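Local coordinates for DNA translocase coupling protein (Clostridium perfringens, PDB 6O1W) that probably couples ATP binding and hydrolysis to the translocation of plasmid DNA during conjugation, as an FtsK/SpoIIIE-type P-loop ATPase, at residues 311-316 and 328-333; 130-135 and 296-301; 324-329 and 337-342; 235-240 and 283-288; 110-115 and 124-129. All blocks are in the same frame, centred on the assembly; numbering follows the deposited sequence.

Interaction 1 of 5, residues 311-316 and 328-333; sequences VLSNTK and LFKLGA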
# COMPACT_ATOMS: atom_id res chain seq x y z
N VAL A 311 4.54 9.54 -2.13
CA VAL A 311 3.54 8.47 -2.21
C VAL A 311 2.14 8.93 -1.80
O VAL A 311 1.18 8.72 -2.54
CB VAL A 311 3.97 7.22 -1.41
CG1 VAL A 311 2.90 6.12 -1.43
CG2 VAL A 311 5.30 6.68 -1.91
N LEU A 312 2.02 9.53 -0.59
CA LEU A 312 0.78 9.86 0.10
C LEU A 312 0.37 11.31 0.15
O LEU A 312 -0.76 11.60 0.59
CB LEU A 312 0.94 9.39 1.58
CG LEU A 312 1.21 7.91 1.80
CD1 LEU A 312 1.59 7.66 3.25
CD2 LEU A 312 0.01 7.03 1.39
N SER A 313 1.30 12.23 -0.19
CA SER A 313 1.16 13.70 -0.06
C SER A 313 0.87 14.11 1.42
O SER A 313 0.21 15.11 1.71
CB SER A 313 0.21 14.32 -1.09
OG SER A 313 -1.12 13.89 -0.93
N ASN A 314 1.46 13.34 2.35
CA ASN A 314 1.54 13.57 3.81
C ASN A 314 2.82 12.84 4.30
O ASN A 314 3.41 12.09 3.53
CB ASN A 314 0.26 13.16 4.56
CG ASN A 314 -0.03 11.69 4.58
OD1 ASN A 314 0.80 10.87 4.94
ND2 ASN A 314 -1.26 11.32 4.23
N THR A 315 3.23 13.05 5.56
CA THR A 315 4.46 12.49 6.12
C THR A 315 4.21 11.29 7.05
O THR A 315 5.11 10.92 7.81
CB THR A 315 5.19 13.60 6.91
OG1 THR A 315 4.38 13.93 8.04
CG2 THR A 315 5.47 14.87 6.06
N LYS A 316 3.01 10.68 7.02
CA LYS A 316 2.63 9.61 7.95
C LYS A 316 3.40 8.29 7.83
O LYS A 316 3.39 7.53 8.80
CB LYS A 316 1.13 9.33 7.91
CG LYS A 316 0.27 10.54 8.22
CD LYS A 316 -1.22 10.19 7.99
CE LYS A 316 -2.11 11.40 7.89
NZ LYS A 316 -2.10 12.19 9.14
N LEU A 328 0.39 1.71 5.42
CA LEU A 328 -0.63 2.75 5.30
C LEU A 328 -1.42 2.54 3.99
O LEU A 328 -0.86 2.28 2.93
CB LEU A 328 -0.04 4.16 5.32
CG LEU A 328 0.66 4.56 6.63
CD1 LEU A 328 1.33 5.87 6.47
CD2 LEU A 328 -0.32 4.62 7.78
N PHE A 329 -2.72 2.71 4.08
CA PHE A 329 -3.65 2.64 2.96
C PHE A 329 -4.23 4.04 2.80
O PHE A 329 -4.80 4.59 3.75
CB PHE A 329 -4.79 1.65 3.24
CG PHE A 329 -5.81 1.53 2.12
CD1 PHE A 329 -5.60 0.67 1.05
CD2 PHE A 329 -7.01 2.24 2.17
CE1 PHE A 329 -6.55 0.54 0.04
CE2 PHE A 329 -7.98 2.08 1.17
CZ PHE A 329 -7.74 1.25 0.10
N LYS A 330 -4.16 4.58 1.60
CA LYS A 330 -4.76 5.86 1.26
C LYS A 330 -5.60 5.73 -0.03
O LYS A 330 -5.09 5.28 -1.05
CB LYS A 330 -3.70 6.96 1.15
CG LYS A 330 -4.29 8.31 0.81
CD LYS A 330 -3.32 9.45 0.91
CE LYS A 330 -4.09 10.73 1.13
NZ LYS A 330 -3.55 11.86 0.31
N LEU A 331 -6.88 6.07 0.06
CA LEU A 331 -7.85 6.14 -1.04
C LEU A 331 -8.69 7.36 -0.76
O LEU A 331 -9.49 7.37 0.18
CB LEU A 331 -8.74 4.88 -1.18
CG LEU A 331 -9.81 4.92 -2.31
CD1 LEU A 331 -9.25 5.32 -3.63
CD2 LEU A 331 -10.46 3.58 -2.47
N GLY A 332 -8.48 8.40 -1.54
CA GLY A 332 -9.14 9.67 -1.31
C GLY A 332 -8.35 10.46 -0.28
O GLY A 332 -7.11 10.39 -0.26
N ALA A 333 -9.04 11.18 0.61
CA ALA A 333 -8.37 12.03 1.58
C ALA A 333 -7.95 11.35 2.91
O ALA A 333 -7.23 11.98 3.68
CB ALA A 333 -9.22 13.25 1.87
O HOH W 1 -3.33 13.53 3.33
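CG of Lys330 stands anti to its backbone N (chi1 -180°), and the chain runs on nearly straight until it bends at chi4, which delivers NZ to the end of helix 305-312. There Lys330 NZ donates to Leu312 O at 2.8 Å, from above the carbonyl plane. Ser313, the first residue past the helix and of positive phi, holds OG in the crowded position between its own N and carbonyl carbon, so that OG donates to the same Leu312 O at 2.8 Å. Two donors thus grip one helix-end carbonyl, whose partial negative charge probably suits the ammonium. Leu312 CD2 lies 3.7 Å from Lys330 CB, and Leu312 CD1 meets Leu328 CD1 at 3.7 Å, the leucines crossing at about a right angle. Leu328 CD1 rests 3.5 Å from Lys316 C. In an Asx turn, Asn314 OD1 accepts from Lys316 N through an in-plane lone pair at 3.0 Å; Asn314 ND2 bonds to Thr335 OG1 and to a water that weakly holds Lys330 NZ. Lys316 turns its amine away to a salt bridge with Asp37, beside a bound glucose. The helix end thus lies on strand 326-331, which runs between 296-299 and 334-340; Leu312 also touches Arg297 and Cys299.

Interaction 2 of 5, residues 130-135 and 296-301; sequences PHILSA and VRICGR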
# COMPACT_ATOMS: atom_id res chain seq x y z
N PRO A 130 -9.57 2.03 -9.98
CA PRO A 130 -9.01 0.99 -10.86
C PRO A 130 -7.51 0.69 -10.79
O PRO A 130 -7.10 -0.35 -11.32
CB PRO A 130 -9.39 1.48 -12.27
CG PRO A 130 -9.51 2.97 -12.15
CD PRO A 130 -10.02 3.21 -10.76
N HIS A 131 -6.70 1.59 -10.21
CA HIS A 131 -5.25 1.39 -10.16
C HIS A 131 -4.70 1.51 -8.75
O HIS A 131 -5.23 2.25 -7.92
CB HIS A 131 -4.53 2.32 -11.15
CG HIS A 131 -5.17 2.35 -12.50
ND1 HIS A 131 -5.26 1.21 -13.28
CD2 HIS A 131 -5.79 3.37 -13.13
CE1 HIS A 131 -5.91 1.58 -14.38
NE2 HIS A 131 -6.25 2.87 -14.33
N ILE A 132 -3.64 0.74 -8.49
CA ILE A 132 -3.00 0.64 -7.18
C ILE A 132 -1.49 0.87 -7.29
O ILE A 132 -0.83 0.30 -8.17
CB ILE A 132 -3.27 -0.78 -6.60
CG1 ILE A 132 -4.79 -1.05 -6.45
CG2 ILE A 132 -2.49 -1.03 -5.28
CD1 ILE A 132 -5.22 -2.49 -6.11
N LEU A 133 -0.96 1.64 -6.36
CA LEU A 133 0.48 1.84 -6.27
C LEU A 133 0.87 1.34 -4.87
O LEU A 133 0.30 1.78 -3.85
CB LEU A 133 0.83 3.33 -6.45
CG LEU A 133 2.34 3.69 -6.30
CD1 LEU A 133 3.08 3.48 -7.59
CD2 LEU A 133 2.52 5.16 -5.93
N SER A 134 1.83 0.41 -4.83
CA SER A 134 2.32 -0.17 -3.58
C SER A 134 3.78 0.19 -3.44
O SER A 134 4.58 -0.17 -4.31
CB SER A 134 2.08 -1.68 -3.54
OG SER A 134 2.63 -2.30 -2.39
N ALA A 135 4.11 0.98 -2.39
CA ALA A 135 5.45 1.47 -2.15
C ALA A 135 6.04 0.98 -0.84
O ALA A 135 5.36 0.97 0.17
CB ALA A 135 5.49 2.98 -2.20
N VAL A 296 -5.45 4.39 -5.47
CA VAL A 296 -5.13 3.59 -4.29
C VAL A 296 -3.63 3.66 -4.01
O VAL A 296 -2.83 3.36 -4.91
CB VAL A 296 -5.59 2.11 -4.41
CG1 VAL A 296 -5.21 1.33 -3.17
CG2 VAL A 296 -7.09 2.00 -4.69
N ARG A 297 -3.25 4.03 -2.78
CA ARG A 297 -1.85 4.03 -2.37
C ARG A 297 -1.70 3.14 -1.18
O ARG A 297 -2.43 3.25 -0.18
CB ARG A 297 -1.33 5.43 -2.01
CG ARG A 297 -1.75 6.55 -2.95
CD ARG A 297 -0.99 6.55 -4.27
NE ARG A 297 -1.68 7.42 -5.23
CZ ARG A 297 -1.63 8.75 -5.17
NH1 ARG A 297 -0.89 9.36 -4.25
NH2 ARG A 297 -2.34 9.47 -6.02
N ILE A 298 -0.72 2.26 -1.28
CA ILE A 298 -0.33 1.37 -0.21
C ILE A 298 1.12 1.76 0.06
O ILE A 298 1.94 1.70 -0.85
CB ILE A 298 -0.56 -0.13 -0.52
CG1 ILE A 298 -2.08 -0.41 -0.67
CG2 ILE A 298 0.00 -0.98 0.61
CD1 ILE A 298 -2.45 -1.65 -1.52
N CYS A 299 1.41 2.25 1.28
CA CYS A 299 2.75 2.72 1.61
C CYS A 299 3.34 2.08 2.86
O CYS A 299 2.71 2.07 3.91
CB CYS A 299 2.76 4.24 1.70
SG CYS A 299 4.42 4.97 1.66
N GLY A 300 4.55 1.55 2.71
CA GLY A 300 5.30 0.96 3.81
C GLY A 300 5.99 2.06 4.59
O GLY A 300 5.83 3.25 4.31
N ARG A 301 6.75 1.67 5.59
CA ARG A 301 7.47 2.61 6.44
C ARG A 301 8.65 3.23 5.71
O ARG A 301 9.43 2.50 5.12
CB ARG A 301 7.94 1.88 7.71
CG ARG A 301 8.61 2.84 8.70
CD ARG A 301 8.91 2.19 10.03
NE ARG A 301 9.45 3.18 10.97
CZ ARG A 301 10.72 3.55 11.02
NH1 ARG A 301 11.62 2.98 10.21
NH2 ARG A 301 11.12 4.47 11.88
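Strands 132-135 and 296-299 are parallel neighbours in the central sheet of the P-loop NTPase fold, their short axes 4.7 Å apart and 11° from parallel, and each pair sends its side chains to one face. On one face, Ile132 and Val296 lie side by side pointing the same way, with Ile132 CG1 3.8 Å from Val296 CB. Ile298 aligns likewise with Ile132, setting its CD1 3.8 Å from Ile132 CG2. Helix 142-155 packs over this face, and Ser134 OG bonds to the backbone O of Lys142, tying the strand to the start of the helix that follows the ATP-binding P-loop. On the other face Leu133 and Arg297 cross obliquely: Leu133 CD2 touches Arg297 CD at 4.1 Å. Arg297, bent at chi2 (-75°), carries its guanidinium onward to Val311 O and Val294 O, so a buried charge ends on carbonyls. Ala135 and Cys299 share this face beneath helix 305-312. Five backbone bonds join the strands, from Val296 N to His131 O at one end, a longer one of 3.3 Å, to the far end, where strand 132-135 leads into the P-loop and Gly300 N donates to Ala135 O at 2.7 Å.

Interaction 3 of 5, residues 324-329 and 337-342; sequences KGRFLF and QFQAFY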
# COMPACT_ATOMS: atom_id res chain seq x y z
N LYS A 324 6.80 -6.04 10.23
CA LYS A 324 6.77 -6.53 8.86
C LYS A 324 5.32 -6.71 8.40
O LYS A 324 4.49 -7.31 9.12
CB LYS A 324 7.57 -7.85 8.71
CG LYS A 324 7.99 -8.12 7.26
CD LYS A 324 8.72 -9.45 7.11
CE LYS A 324 8.89 -9.88 5.67
NZ LYS A 324 7.58 -10.21 5.02
N GLY A 325 5.04 -6.19 7.21
CA GLY A 325 3.72 -6.25 6.60
C GLY A 325 2.76 -5.18 7.08
O GLY A 325 1.58 -5.21 6.73
N ARG A 326 3.24 -4.23 7.88
CA ARG A 326 2.41 -3.13 8.38
C ARG A 326 2.48 -1.96 7.39
O ARG A 326 3.56 -1.51 7.01
CB ARG A 326 2.84 -2.72 9.78
CG ARG A 326 1.91 -1.71 10.46
CD ARG A 326 0.51 -2.26 10.65
NE ARG A 326 0.45 -3.44 11.53
CZ ARG A 326 0.61 -3.41 12.86
NH1 ARG A 326 0.89 -2.28 13.48
NH2 ARG A 326 0.48 -4.53 13.57
N PHE A 327 1.32 -1.50 6.92
CA PHE A 327 1.31 -0.45 5.90
C PHE A 327 0.30 0.61 6.19
O PHE A 327 -0.57 0.40 7.03
CB PHE A 327 0.91 -1.11 4.53
CG PHE A 327 2.00 -1.87 3.83
CD1 PHE A 327 2.27 -3.19 4.17
CD2 PHE A 327 2.78 -1.26 2.86
CE1 PHE A 327 3.33 -3.87 3.57
CE2 PHE A 327 3.82 -1.95 2.23
CZ PHE A 327 4.10 -3.24 2.61
N LEU A 328 0.39 1.71 5.42
CA LEU A 328 -0.63 2.75 5.30
C LEU A 328 -1.42 2.54 3.99
O LEU A 328 -0.86 2.28 2.93
CB LEU A 328 -0.04 4.16 5.32
CG LEU A 328 0.66 4.56 6.63
CD1 LEU A 328 1.33 5.87 6.47
CD2 LEU A 328 -0.32 4.62 7.78
N PHE A 329 -2.72 2.71 4.08
CA PHE A 329 -3.65 2.64 2.96
C PHE A 329 -4.23 4.04 2.80
O PHE A 329 -4.80 4.59 3.75
CB PHE A 329 -4.79 1.65 3.24
CG PHE A 329 -5.81 1.53 2.12
CD1 PHE A 329 -5.60 0.67 1.05
CD2 PHE A 329 -7.01 2.24 2.17
CE1 PHE A 329 -6.55 0.54 0.04
CE2 PHE A 329 -7.98 2.08 1.17
CZ PHE A 329 -7.74 1.25 0.10
N GLN A 337 -3.98 2.83 8.92
CA GLN A 337 -2.96 1.82 9.15
C GLN A 337 -3.64 0.44 9.01
O GLN A 337 -4.78 0.26 9.44
CB GLN A 337 -2.34 2.01 10.57
CG GLN A 337 -1.22 1.05 10.90
CD GLN A 337 -0.52 1.23 12.23
OE1 GLN A 337 -0.82 2.08 13.10
NE2 GLN A 337 0.46 0.41 12.43
N PHE A 338 -2.95 -0.52 8.40
CA PHE A 338 -3.46 -1.88 8.27
C PHE A 338 -2.31 -2.87 8.18
O PHE A 338 -1.20 -2.47 7.78
CB PHE A 338 -4.39 -2.05 7.02
CG PHE A 338 -3.69 -2.25 5.70
CD1 PHE A 338 -3.14 -1.17 5.01
CD2 PHE A 338 -3.62 -3.51 5.11
CE1 PHE A 338 -2.53 -1.34 3.76
CE2 PHE A 338 -3.00 -3.69 3.87
CZ PHE A 338 -2.44 -2.61 3.21
N GLN A 339 -2.60 -4.16 8.48
CA GLN A 339 -1.67 -5.28 8.35
C GLN A 339 -2.00 -5.98 7.05
O GLN A 339 -3.11 -6.48 6.88
CB GLN A 339 -1.82 -6.29 9.51
CG GLN A 339 -0.75 -7.42 9.53
CD GLN A 339 0.69 -6.93 9.68
OE1 GLN A 339 0.96 -5.87 10.26
NE2 GLN A 339 1.64 -7.68 9.15
N ALA A 340 -1.04 -6.04 6.15
CA ALA A 340 -1.17 -6.68 4.85
C ALA A 340 -1.04 -8.18 5.00
O ALA A 340 -0.28 -8.65 5.83
CB ALA A 340 -0.07 -6.18 3.92
N PHE A 341 -1.76 -8.92 4.15
CA PHE A 341 -1.68 -10.37 4.08
C PHE A 341 -0.28 -10.78 3.66
O PHE A 341 0.32 -10.13 2.79
CB PHE A 341 -2.64 -10.94 3.02
CG PHE A 341 -4.10 -10.81 3.33
CD1 PHE A 341 -4.64 -11.38 4.47
CD2 PHE A 341 -4.95 -10.17 2.45
CE1 PHE A 341 -6.00 -11.25 4.77
CE2 PHE A 341 -6.32 -10.07 2.72
CZ PHE A 341 -6.83 -10.61 3.88
N TYR A 342 0.24 -11.85 4.26
CA TYR A 342 1.52 -12.37 3.80
C TYR A 342 1.14 -13.51 2.88
O TYR A 342 0.49 -14.47 3.30
CB TYR A 342 2.47 -12.79 4.94
CG TYR A 342 3.79 -13.32 4.39
CD1 TYR A 342 4.67 -12.49 3.70
CD2 TYR A 342 4.12 -14.67 4.50
CE1 TYR A 342 5.84 -12.99 3.13
CE2 TYR A 342 5.30 -15.17 3.97
CZ TYR A 342 6.15 -14.33 3.27
OH TYR A 342 7.31 -14.84 2.73
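Strands 326-329 and 337-340 run antiparallel but strongly twisted, their short axes 4.7 Å apart at 129°, with Phe327 and Phe338 as a hydrogen-bonded pair flanked by the non-hydrogen-bonded pairs Arg326-Gln339 and Leu328-Gln337. Phe327 N gives an almost straight bond to Phe338 O at 2.8 Å, nearly along the C=O axis; Phe338 N returns one to Phe327 O, and Ala340 N reaches Gly325 O. On the face of Arg326 and Gln339, both chains start anti to the backbone N and then fold, Arg326 at chi2 and chi3, Gln339 at chi2. Their flat ends meet almost perpendicular, planes 86° apart, as Arg326 NE donates to Gln339 OE1 at 2.8 Å from within the amide carbonyl plane. The other end of that amide is fixed too: Gln339 NE2 donates to a lone pair of Lys324 O at 2.9 Å, with the acceptor in the amide plane. Held at both ends, the Gln339 amide cannot easily rotate, and Arg326 NH2 goes on to Pro95 O. Across the sheet, Phe338 takes the crowded chi1 position (81°) and leans its ring against the neighbouring strand, Phe338 CE1 3.5 Å from Phe327 CB and CD1 3.7 Å from Phe329 CB. Ala340 CB sits 3.8 Å from Phe327 CD1, near Ile145 of helix 142-155. This is the C-terminal beta hairpin of the ten-stranded sheet; it carries Ala340, which contacts ATP in another structure of the protein, and places Phe327 against the P-loop.

Interaction 4 of 5, residues 235-240 and 283-288; sequences ELAELM and AKVITG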
# COMPACT_ATOMS: atom_id res chain seq x y z
N GLU A 235 8.32 -3.04 -10.76
CA GLU A 235 9.08 -1.86 -10.36
C GLU A 235 8.87 -0.76 -11.36
O GLU A 235 9.32 -0.89 -12.51
CB GLU A 235 10.58 -2.21 -10.13
CG GLU A 235 11.48 -1.03 -9.78
CD GLU A 235 10.93 -0.14 -8.67
OE1 GLU A 235 10.84 -0.61 -7.51
OE2 GLU A 235 10.56 1.02 -8.98
N LEU A 236 8.17 0.31 -10.93
CA LEU A 236 7.87 1.47 -11.79
C LEU A 236 9.14 2.17 -12.29
O LEU A 236 9.13 2.67 -13.41
CB LEU A 236 6.94 2.47 -11.08
CG LEU A 236 6.29 3.61 -11.91
CD1 LEU A 236 5.52 3.10 -13.11
CD2 LEU A 236 5.41 4.46 -11.05
N ALA A 237 10.23 2.19 -11.48
CA ALA A 237 11.51 2.82 -11.88
C ALA A 237 12.08 2.24 -13.19
O ALA A 237 12.68 2.98 -13.95
CB ALA A 237 12.54 2.74 -10.76
N GLU A 238 11.85 0.95 -13.47
CA GLU A 238 12.30 0.28 -14.71
C GLU A 238 11.63 0.87 -15.99
O GLU A 238 12.19 0.78 -17.09
CB GLU A 238 12.03 -1.24 -14.63
CG GLU A 238 12.97 -1.95 -13.65
CD GLU A 238 12.62 -3.37 -13.23
OE1 GLU A 238 11.62 -3.94 -13.74
OE2 GLU A 238 13.35 -3.92 -12.38
N LEU A 239 10.44 1.48 -15.83
CA LEU A 239 9.71 2.11 -16.94
C LEU A 239 9.84 3.65 -16.91
O LEU A 239 9.77 4.28 -17.96
CB LEU A 239 8.21 1.75 -16.88
CG LEU A 239 7.78 0.28 -17.11
CD1 LEU A 239 6.30 0.15 -16.96
CD2 LEU A 239 8.18 -0.23 -18.51
N MSE A 240 9.95 4.25 -15.70
CA MSE A 240 9.96 5.71 -15.53
C MSE A 240 11.33 6.35 -15.41
O MSE A 240 11.51 7.46 -15.91
CB MSE A 240 9.08 6.13 -14.34
CG MSE A 240 7.63 5.77 -14.50
SE MSE A 240 6.74 6.74 -15.93
CE MSE A 240 5.47 5.31 -16.56
N ALA A 283 10.10 11.75 -7.31
CA ALA A 283 9.16 12.54 -8.14
C ALA A 283 9.30 12.31 -9.63
O ALA A 283 8.35 12.57 -10.38
CB ALA A 283 9.27 14.02 -7.82
N LYS A 284 10.46 11.82 -10.09
CA LYS A 284 10.68 11.51 -11.51
C LYS A 284 9.98 10.23 -11.90
O LYS A 284 9.66 10.05 -13.08
CB LYS A 284 12.18 11.37 -11.81
CG LYS A 284 12.90 12.68 -12.13
CD LYS A 284 14.29 12.78 -11.47
CE LYS A 284 15.28 11.68 -11.82
NZ LYS A 284 16.03 11.21 -10.63
N VAL A 285 9.75 9.32 -10.92
CA VAL A 285 9.14 8.01 -11.12
C VAL A 285 7.66 8.06 -10.78
O VAL A 285 6.84 7.67 -11.60
CB VAL A 285 9.94 6.89 -10.38
CG1 VAL A 285 9.17 5.57 -10.29
CG2 VAL A 285 11.31 6.68 -11.04
N ILE A 286 7.31 8.55 -9.58
CA ILE A 286 5.92 8.76 -9.15
C ILE A 286 5.61 10.22 -9.51
O ILE A 286 5.74 11.11 -8.67
CB ILE A 286 5.69 8.48 -7.64
CG1 ILE A 286 6.22 7.07 -7.24
CG2 ILE A 286 4.19 8.70 -7.27
CD1 ILE A 286 6.20 6.76 -5.71
N THR A 287 5.32 10.46 -10.79
CA THR A 287 5.04 11.79 -11.31
C THR A 287 3.64 12.26 -10.88
O THR A 287 2.90 11.52 -10.21
CB THR A 287 5.16 11.78 -12.85
OG1 THR A 287 4.20 10.86 -13.39
CG2 THR A 287 6.57 11.45 -13.36
N GLY A 288 3.29 13.49 -11.29
CA GLY A 288 1.98 14.09 -11.07
C GLY A 288 0.91 13.37 -11.87
O GLY A 288 -0.22 13.25 -11.40
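Leu236 O is the best-held polar atom here, gripped by two backbone donors, Met240 N at 2.9 Å and Leu239 N at 3.0 Å, in the first turn of the short helix 237-240. Within the P-loop ATPase fold this helix comes soon after sheet strand 229-233, and its start is capped: Glu235 OE2 accepts from Ala237 N at 2.8 Å, through the anti lone pair and with an N-H...O angle of 164°. The other carboxylate oxygen, Glu235 OE1, takes the backbone N of Gln279, so one carboxylate bridges the helix start and the residue just after strand 272-278. A carboxylate at a helix N-terminus would probably be stabilised as the anion. Across the contact there is no hydrogen bond; it is van der Waals, largely between apolar groups, and centred on Val285. The Val285 and Leu236 side chains run past each other in opposite directions, Val285 CG1 (chi1 167°, anti to the backbone N) 3.8 Å from Leu236 CG. Val285 CG2 meets Ala237 CB at 4.1 Å and Met240 CB at 4.0 Å. Leu236 itself points on to Ile276 and Val278 of strand 272-278. Met240, a selenomethionine, approaches with its CB and CG and then bends at chi2 (-66°), leading its end away to Glu257 and Thr260 of helix 247-266. Thr287, at the N-cap of helix 288-293, takes a weak bond from Ile290 N. The carbonyl of Val285 lies against both flanking side chains, its O 3.6 Å from Leu236 CD2 and equally 3.6 Å from Met240 CG.

Interaction 5 of 5, residues 110-115 and 124-129; sequences GVVVVG and IDLNKS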
# COMPACT_ATOMS: atom_id res chain seq x y z
N GLY A 110 -13.90 -8.19 -9.33
CA GLY A 110 -13.24 -6.88 -9.26
C GLY A 110 -12.98 -6.36 -7.86
O GLY A 110 -12.31 -5.33 -7.70
N VAL A 111 -13.49 -7.04 -6.84
CA VAL A 111 -13.29 -6.68 -5.44
C VAL A 111 -12.16 -7.54 -4.92
O VAL A 111 -12.20 -8.78 -5.04
CB VAL A 111 -14.58 -6.80 -4.54
CG1 VAL A 111 -14.28 -6.42 -3.09
CG2 VAL A 111 -15.71 -5.93 -5.07
N VAL A 112 -11.14 -6.88 -4.34
CA VAL A 112 -9.98 -7.53 -3.73
C VAL A 112 -9.82 -7.10 -2.26
O VAL A 112 -10.25 -6.02 -1.88
CB VAL A 112 -8.69 -7.35 -4.58
CG1 VAL A 112 -8.90 -7.84 -6.02
CG2 VAL A 112 -8.19 -5.90 -4.56
N VAL A 113 -9.21 -7.97 -1.44
CA VAL A 113 -8.93 -7.71 -0.03
C VAL A 113 -7.40 -7.63 0.15
O VAL A 113 -6.69 -8.52 -0.32
CB VAL A 113 -9.58 -8.76 0.91
CG1 VAL A 113 -9.55 -8.29 2.36
CG2 VAL A 113 -11.03 -9.05 0.49
N VAL A 114 -6.89 -6.58 0.83
CA VAL A 114 -5.43 -6.48 0.97
C VAL A 114 -4.89 -6.74 2.40
O VAL A 114 -3.69 -6.91 2.57
CB VAL A 114 -4.87 -5.16 0.38
CG1 VAL A 114 -5.07 -5.13 -1.13
CG2 VAL A 114 -5.50 -3.95 1.04
N GLY A 115 -5.78 -6.81 3.38
CA GLY A 115 -5.40 -7.08 4.76
C GLY A 115 -6.37 -6.56 5.79
O GLY A 115 -7.52 -6.25 5.47
N ILE A 124 -10.80 -3.27 -1.82
CA ILE A 124 -10.65 -2.37 -2.95
C ILE A 124 -11.57 -2.90 -4.05
O ILE A 124 -11.45 -4.06 -4.44
CB ILE A 124 -9.19 -2.25 -3.47
CG1 ILE A 124 -8.20 -1.81 -2.37
CG2 ILE A 124 -9.11 -1.30 -4.68
CD1 ILE A 124 -6.72 -2.11 -2.72
N ASP A 125 -12.48 -2.05 -4.55
CA ASP A 125 -13.36 -2.36 -5.68
C ASP A 125 -12.74 -1.71 -6.91
O ASP A 125 -12.85 -0.50 -7.13
CB ASP A 125 -14.79 -1.84 -5.45
CG ASP A 125 -15.76 -2.19 -6.58
OD1 ASP A 125 -15.30 -2.62 -7.65
OD2 ASP A 125 -16.99 -2.03 -6.38
N LEU A 126 -12.08 -2.55 -7.73
CA LEU A 126 -11.39 -2.10 -8.93
C LEU A 126 -12.31 -1.43 -9.95
O LEU A 126 -11.81 -0.63 -10.73
CB LEU A 126 -10.58 -3.25 -9.57
CG LEU A 126 -9.46 -3.84 -8.69
CD1 LEU A 126 -8.82 -4.95 -9.39
CD2 LEU A 126 -8.41 -2.81 -8.35
N ASN A 127 -13.65 -1.64 -9.87
CA ASN A 127 -14.61 -0.93 -10.74
C ASN A 127 -14.76 0.56 -10.33
O ASN A 127 -15.22 1.37 -11.13
CB ASN A 127 -15.99 -1.64 -10.75
CG ASN A 127 -15.94 -3.04 -11.34
OD1 ASN A 127 -16.35 -4.03 -10.73
ND2 ASN A 127 -15.40 -3.15 -12.53
N LYS A 128 -14.35 0.92 -9.10
CA LYS A 128 -14.44 2.29 -8.56
C LYS A 128 -13.09 2.99 -8.47
O LYS A 128 -13.00 4.18 -8.78
CB LYS A 128 -15.12 2.25 -7.18
CG LYS A 128 -16.60 1.85 -7.28
CD LYS A 128 -17.21 1.44 -5.96
CE LYS A 128 -18.69 1.17 -6.14
NZ LYS A 128 -19.30 0.58 -4.92
N SER A 129 -12.03 2.25 -8.08
CA SER A 129 -10.66 2.78 -7.92
C SER A 129 -9.78 1.77 -8.67
O SER A 129 -9.44 0.71 -8.15
CB SER A 129 -10.34 2.90 -6.44
OG SER A 129 -10.50 1.64 -5.80
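Three backbone hydrogen bonds hold the two arms of this beta hairpin. Val112 and Ile124 form the hydrogen-bonded pair, Val112 N to Ile124 O and Ile124 N to Val112 O, each 2.8 Å and nearly straight at 172° and 170°. Beyond the non-hydrogen-bonded pair Val111-Asp125, Leu126 N donates to Gly110 O at 2.8 Å, but from above the carbonyl plane, as the second arm has already left the strand. Gly110, with positive phi, lies close against that second arm. The polar turn that follows is built round Asp125. Its OD1 accepts from Asn127 N at 2.9 Å, met from above the carboxylate plane, an Asx turn; its backbone O takes both Lys128 N and Ser129 N, and Lys128 NZ makes a long salt bridge to Asp125 OD2 at 3.8 Å. Apolar contacts lie on the face of Val112 and Ile124. Val112 crosses Ile124 obliquely, its CG2, in the crowded position between N and carbonyl carbon, 3.9 Å from Ile124 CB. Ile124 CD1 meets Val114 CG1 at 3.8 Å, the two side chains at about a right angle. On the reverse face Val111 CG2 touches Asp125 CG at 4.0 Å. Strand 121-125 forms one edge of the sheet within this chain and strand 111-116 pairs next with 334-340; helix 142-155 packs on Val112, Val114 and Leu126, while Ile124 reaches Val296 of strand 296-299.

In the fold
Interactions 2, 3 and 5 are buried contacts of the ten-stranded sheet, held chiefly by backbone bonds: parallel in interaction 2, antiparallel in the hairpins of 3 and 5. They touch one another, Phe341 N meeting Val114 O between 3 and 5, and Cys299 O accepting from Leu328 N between 2 and 3. Interaction 1, only partly buried, shares Leu328 and Phe329 with 3 but joins a helix end to the sheet through a lysine-carbonyl bond and leucine packing. Interaction 4, its centre about 16 Å from that of the chain, is buried but without a hydrogen bond between its segments; Ile286 links it by packing to Val311 of interaction 1 and Leu133 of interaction 2.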